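Local coordinates for Tae4 (Agrobacterium tumefaciens, PDB 6IJF), which probably acts as a type VI secretion amidase that cuts peptide bonds of peptidoglycan in rival bacteria and is countered by the immunity protein Tai4, at residues 121-125 against 148-152; 48-52 against 131-135. All blocks are in the same frame, centred on the assembly; numbering follows the deposited sequence.

Contact 1: 121-125 against 148-152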
loop_
_atom_site.group_PDB
_atom_site.type_symbol
_atom_site.label_atom_id
_atom_site.label_comp_id
_atom_site.label_asym_id
_atom_site.label_seq_id
_atom_site.Cartn_x
_atom_site.Cartn_y
_atom_site.Cartn_z
ATOM N N PHE C 121 8.771 -7.609 -17.737
ATOM C CA PHE C 121 9.606 -7.171 -16.598
ATOM C C PHE C 121 10.624 -8.282 -16.385
ATOM O O PHE C 121 10.224 -9.361 -15.911
ATOM C CB PHE C 121 8.749 -6.902 -15.365
ATOM C CG PHE C 121 7.646 -5.888 -15.575
ATOM C CD1 PHE C 121 7.888 -4.523 -15.461
ATOM C CD2 PHE C 121 6.356 -6.298 -15.852
ATOM C CE1 PHE C 121 6.868 -3.606 -15.650
ATOM C CE2 PHE C 121 5.327 -5.381 -15.998
ATOM C CZ PHE C 121 5.583 -4.036 -15.921
ATOM N N ASN C 122 11.882 -8.037 -16.759
ATOM C CA ASN C 122 12.942 -9.083 -16.760
ATOM C C ASN C 122 13.765 -9.006 -15.475
ATOM O O ASN C 122 14.229 -7.894 -15.151
ATOM C CB ASN C 122 13.855 -8.955 -17.974
ATOM C CG ASN C 122 13.079 -8.836 -19.255
ATOM O OD1 ASN C 122 13.137 -7.801 -19.930
ATOM N ND2 ASN C 122 12.288 -9.848 -19.558
ATOM N N ASN C 123 13.951 -10.132 -14.790
ATOM C CA ASN C 123 14.831 -10.287 -13.602
ATOM C C ASN C 123 14.323 -9.418 -12.449
ATOM O O ASN C 123 14.848 -8.305 -12.201
ATOM C CB ASN C 123 16.287 -10.030 -14.013
ATOM C CG ASN C 123 16.660 -10.849 -15.227
ATOM O OD1 ASN C 123 16.491 -12.068 -15.234
ATOM N ND2 ASN C 123 17.074 -10.174 -16.284
ATOM N N ILE C 124 13.326 -9.909 -11.750
ATOM C CA ILE C 124 12.696 -9.225 -10.587
ATOM C C ILE C 124 13.431 -9.573 -9.298
ATOM O O ILE C 124 13.566 -10.736 -8.961
ATOM C CB ILE C 124 11.199 -9.583 -10.515
ATOM C CG1 ILE C 124 10.504 -9.112 -11.806
ATOM C CG2 ILE C 124 10.570 -9.046 -9.240
ATOM C CD1 ILE C 124 9.235 -9.868 -12.177
ATOM N N PRO C 125 13.916 -8.565 -8.550
ATOM C CA PRO C 125 14.509 -8.778 -7.226
ATOM C C PRO C 125 13.669 -9.613 -6.245
ATOM O O PRO C 125 12.579 -9.153 -5.847
ATOM C CB PRO C 125 14.635 -7.332 -6.680
ATOM C CG PRO C 125 14.865 -6.500 -7.913
ATOM C CD PRO C 125 13.975 -7.142 -8.953
ATOM N N ALA C 148 -0.253 -7.376 -12.982
ATOM C CA ALA C 148 0.701 -6.785 -12.020
ATOM C C ALA C 148 1.825 -6.088 -12.773
ATOM O O ALA C 148 2.185 -6.565 -13.843
ATOM C CB ALA C 148 1.262 -7.902 -11.158
ATOM N N CYS C 149 2.385 -5.025 -12.223
ATOM C CA CYS C 149 3.579 -4.340 -12.783
ATOM C C CYS C 149 4.751 -4.592 -11.818
ATOM O O CYS C 149 4.518 -4.673 -10.594
ATOM C CB CYS C 149 3.325 -2.847 -13.018
ATOM S SG CYS C 149 3.013 -2.044 -11.445
ATOM N N TYR C 150 5.973 -4.741 -12.323
ATOM C CA TYR C 150 7.186 -5.007 -11.501
ATOM C C TYR C 150 8.297 -4.051 -11.942
ATOM O O TYR C 150 9.249 -4.446 -12.611
ATOM C CB TYR C 150 7.635 -6.460 -11.630
ATOM C CG TYR C 150 6.763 -7.407 -10.865
ATOM C CD1 TYR C 150 6.962 -7.618 -9.511
ATOM C CD2 TYR C 150 5.724 -8.075 -11.491
ATOM C CE1 TYR C 150 6.177 -8.507 -8.800
ATOM C CE2 TYR C 150 4.923 -8.953 -10.784
ATOM C CZ TYR C 150 5.161 -9.186 -9.444
ATOM O OH TYR C 150 4.333 -10.014 -8.758
ATOM N N TYR C 151 8.142 -2.775 -11.623
ATOM C CA TYR C 151 9.148 -1.745 -11.963
ATOM C C TYR C 151 10.415 -1.972 -11.129
ATOM O O TYR C 151 11.425 -1.397 -11.486
ATOM C CB TYR C 151 8.585 -0.343 -11.759
ATOM C CG TYR C 151 7.753 0.197 -12.886
ATOM C CD1 TYR C 151 6.517 -0.350 -13.209
ATOM C CD2 TYR C 151 8.164 1.318 -13.582
ATOM C CE1 TYR C 151 5.744 0.173 -14.223
ATOM C CE2 TYR C 151 7.395 1.859 -14.584
ATOM C CZ TYR C 151 6.175 1.295 -14.909
ATOM O OH TYR C 151 5.415 1.834 -15.912
ATOM N N ASN C 152 10.424 -2.916 -10.185
ATOM C CA ASN C 152 11.661 -3.275 -9.441
ATOM C C ASN C 152 12.560 -4.162 -10.324
ATOM O O ASN C 152 13.616 -4.566 -9.847
ATOM C CB ASN C 152 11.363 -3.899 -8.067
ATOM C CG ASN C 152 10.575 -5.193 -8.111
ATOM O OD1 ASN C 152 9.713 -5.370 -8.971
ATOM N ND2 ASN C 152 10.820 -6.083 -7.161
#
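An apolar, largely aromatic contact joins the end of a central sheet strand to an irregular loop of this probable papain-like (clan CA) amidase. Residues 121-125 continue from strand 116-122 into the turn toward strand 131-137, while 148-152 belong to the loop between strands 144-145 and 155-160, tied back to the end of the first strand by the Cys-145–Cys-149 disulfide. The two backbones run 55° apart and come closest at Phe-121 and Tyr-150, whose CA atoms lie 6.0 Å from each other. Phe-121 points its CB at the loop and lays one ring face against the Cys-149–Tyr-150 peptide; its CZ reaches Cys-149 CB at 3.9 Å, its CE1 meets Tyr-151 CD1 at 4.1 Å, and its CB lies 3.9 Å from Tyr-150 CB. Asn-122 and Asn-123 direct their CB atoms away from the loop, and the chain turns at Asn-123, whose phi is positive (63°); the CA-to-CB bond of Ile-124 points sideways, yet its CD1 reaches the Tyr-150 ring. Asn-152 closes this end, with ND2 3.6 Å from Ile-124 CG2.

The phenol ends find partners elsewhere: Tyr-151 OH bonds to Thr-143 OG1, and Tyr-150 OH to a polar side chain of a Tai4 chain. A second Tai4 chain packs on Pro-125, Cys-149 and Tyr-151. Tyr-150 also meets the putative catalytic His-132 edge-to-face, so the contact borders the likely active site at the immunity-protein interface. On the Tyr-150 ring rests a CH-pi contact, with Ile-124 CD1 4.2 Å from the ring centroid and 28° off its normal.

Contact 2: 48-52 against 131-135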
loop_
_atom_site.group_PDB
_atom_site.type_symbol
_atom_site.label_atom_id
_atom_site.label_comp_id
_atom_site.label_asym_id
_atom_site.label_seq_id
_atom_site.Cartn_x
_atom_site.Cartn_y
_atom_site.Cartn_z
ATOM N N CYS C 48 1.727 -16.166 -15.374
ATOM C CA CYS C 48 1.705 -14.931 -16.222
ATOM C C CYS C 48 1.786 -15.306 -17.705
ATOM O O CYS C 48 1.019 -14.713 -18.499
ATOM C CB CYS C 48 2.794 -13.932 -15.843
ATOM S SG CYS C 48 4.511 -14.470 -16.152
ATOM N N ALA C 49 2.650 -16.263 -18.087
ATOM C CA ALA C 49 2.867 -16.619 -19.511
ATOM C C ALA C 49 1.689 -17.465 -20.063
ATOM O O ALA C 49 1.344 -17.294 -21.263
ATOM C CB ALA C 49 4.193 -17.341 -19.692
ATOM N N ILE C 50 1.066 -18.300 -19.236
ATOM C CA ILE C 50 -0.224 -18.996 -19.560
ATOM C C ILE C 50 -1.302 -17.958 -19.900
ATOM O O ILE C 50 -1.998 -18.082 -20.935
ATOM C CB ILE C 50 -0.668 -19.887 -18.385
ATOM C CG1 ILE C 50 0.369 -20.960 -18.071
ATOM C CG2 ILE C 50 -2.033 -20.494 -18.650
ATOM C CD1 ILE C 50 0.181 -21.613 -16.716
ATOM N N ARG C 51 -1.433 -16.931 -19.067
ATOM C CA ARG C 51 -2.511 -15.922 -19.228
ATOM C C ARG C 51 -2.269 -15.152 -20.528
ATOM O O ARG C 51 -3.228 -14.950 -21.308
ATOM C CB ARG C 51 -2.591 -15.035 -17.978
ATOM C CG ARG C 51 -3.002 -15.809 -16.741
ATOM C CD ARG C 51 -2.924 -14.994 -15.458
ATOM N NE ARG C 51 -3.330 -15.773 -14.303
ATOM C CZ ARG C 51 -4.590 -15.926 -13.903
ATOM N NH1 ARG C 51 -5.572 -15.365 -14.591
ATOM N NH2 ARG C 51 -4.852 -16.600 -12.801
ATOM N N VAL C 52 -1.022 -14.753 -20.811
ATOM C CA VAL C 52 -0.729 -14.018 -22.077
ATOM C C VAL C 52 -0.903 -14.955 -23.290
ATOM O O VAL C 52 -1.507 -14.495 -24.307
ATOM C CB VAL C 52 0.640 -13.317 -22.047
ATOM C CG1 VAL C 52 0.991 -12.767 -23.432
ATOM C CG2 VAL C 52 0.664 -12.196 -21.007
ATOM N N GLY C 131 10.871 -13.514 -14.810
ATOM C CA GLY C 131 10.193 -12.226 -14.617
ATOM C C GLY C 131 8.720 -12.354 -14.941
ATOM O O GLY C 131 8.151 -13.432 -14.709
ATOM N N HIS C 132 8.099 -11.258 -15.356
ATOM C CA HIS C 132 6.625 -11.143 -15.477
ATOM C C HIS C 132 6.314 -10.604 -16.859
ATOM O O HIS C 132 6.950 -9.627 -17.288
ATOM C CB HIS C 132 6.065 -10.243 -14.372
ATOM C CG HIS C 132 4.583 -10.087 -14.419
ATOM N ND1 HIS C 132 3.742 -11.134 -14.137
ATOM C CD2 HIS C 132 3.804 -9.025 -14.736
ATOM C CE1 HIS C 132 2.487 -10.728 -14.278
ATOM N NE2 HIS C 132 2.496 -9.427 -14.617
ATOM N N ILE C 133 5.363 -11.235 -17.534
ATOM C CA ILE C 133 4.842 -10.722 -18.828
ATOM C C ILE C 133 3.346 -10.465 -18.689
ATOM O O ILE C 133 2.663 -11.211 -17.935
ATOM C CB ILE C 133 5.205 -11.704 -19.958
ATOM C CG1 ILE C 133 4.967 -11.052 -21.310
ATOM C CG2 ILE C 133 4.493 -13.049 -19.785
ATOM C CD1 ILE C 133 5.605 -11.802 -22.453
ATOM N N ASP C 134 2.863 -9.407 -19.326
ATOM C CA ASP C 134 1.520 -8.875 -19.013
ATOM C C ASP C 134 1.118 -7.958 -20.160
ATOM O O ASP C 134 1.930 -7.734 -21.074
ATOM C CB ASP C 134 1.529 -8.131 -17.663
ATOM C CG ASP C 134 0.209 -8.131 -16.909
ATOM O OD1 ASP C 134 -0.846 -8.204 -17.556
ATOM O OD2 ASP C 134 0.250 -8.149 -15.675
ATOM N N LEU C 135 -0.117 -7.481 -20.108
ATOM C CA LEU C 135 -0.642 -6.417 -20.989
ATOM C C LEU C 135 -0.694 -5.131 -20.191
ATOM O O LEU C 135 -1.023 -5.152 -19.000
ATOM C CB LEU C 135 -2.056 -6.759 -21.492
ATOM C CG LEU C 135 -2.199 -8.106 -22.212
ATOM C CD1 LEU C 135 -3.571 -8.247 -22.800
ATOM C CD2 LEU C 135 -1.128 -8.314 -23.270
HETATM O O HOH W 1 0.181 -12.214 -17.437
#
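Ile-133 forms the apolar centre where helix 48-58 packs on strand 131-137, as expected of the helix-on-sheet core of a papain-like (clan CA) fold. Its CG2 lies 3.9 Å from Cys-48 SG, 4.3 Å from Ala-49 CB and 4.1 Å from Val-52 CG2, so positions one helical turn apart bracket a single methyl group. Helix 84-92 helps enclose this core through Met-84 and Leu-87. The segment axes approach to 7.4 Å and run 24° from parallel, bringing the first turn of the helix alongside the strand.

Further out, the backbones are linked by one water that donates to Cys-48 O (2.8 Å) and Ile-133 O (2.7 Å), while Cys-48 O also accepts Val-52 N at 3.1 Å within the helix. Ile-133 N makes a weak hydrogen bond to Cys-48 SG (3.6 Å). Cys-48, His-132 and Asp-134 are arranged as in the Cys-His-Asp triad of clan CA peptidases, consistent with a catalytic role. Cys-48 SG sits 4.0 Å from His-132 ND1, close without a direct bond. A ring of a Tai4 chain meets His-132. Asp-134 is itself held in place: OD1 accepts Leu-135 N, OD2 takes the backbone amides of Ser-147 and Ala-148, and OD2 also receives His-132 NE2 at 2.8 Å.

Overall arrangement
From the N terminus, helix 48-58 is the first element to enter either contact. The chain then passes through helix 84-92 and strand 116-122 before contact 2 closes a loop of 78 intervening residues at strand 131-137. Contact 1 starts within that loop, at 121-125, and ends beyond it, at 148-152, so the two contacts cross along the sequence. Their centres lie 12 Å apart and they touch directly: Phe-121 N probably bonds to His-132 O between neighbouring strands, and Ala-148 N to Asp-134 OD2. Strand 131-137 thus lies between the two, taking the helix in contact 2 and meeting, through His-132 and Asp-134, the loop of contact 1.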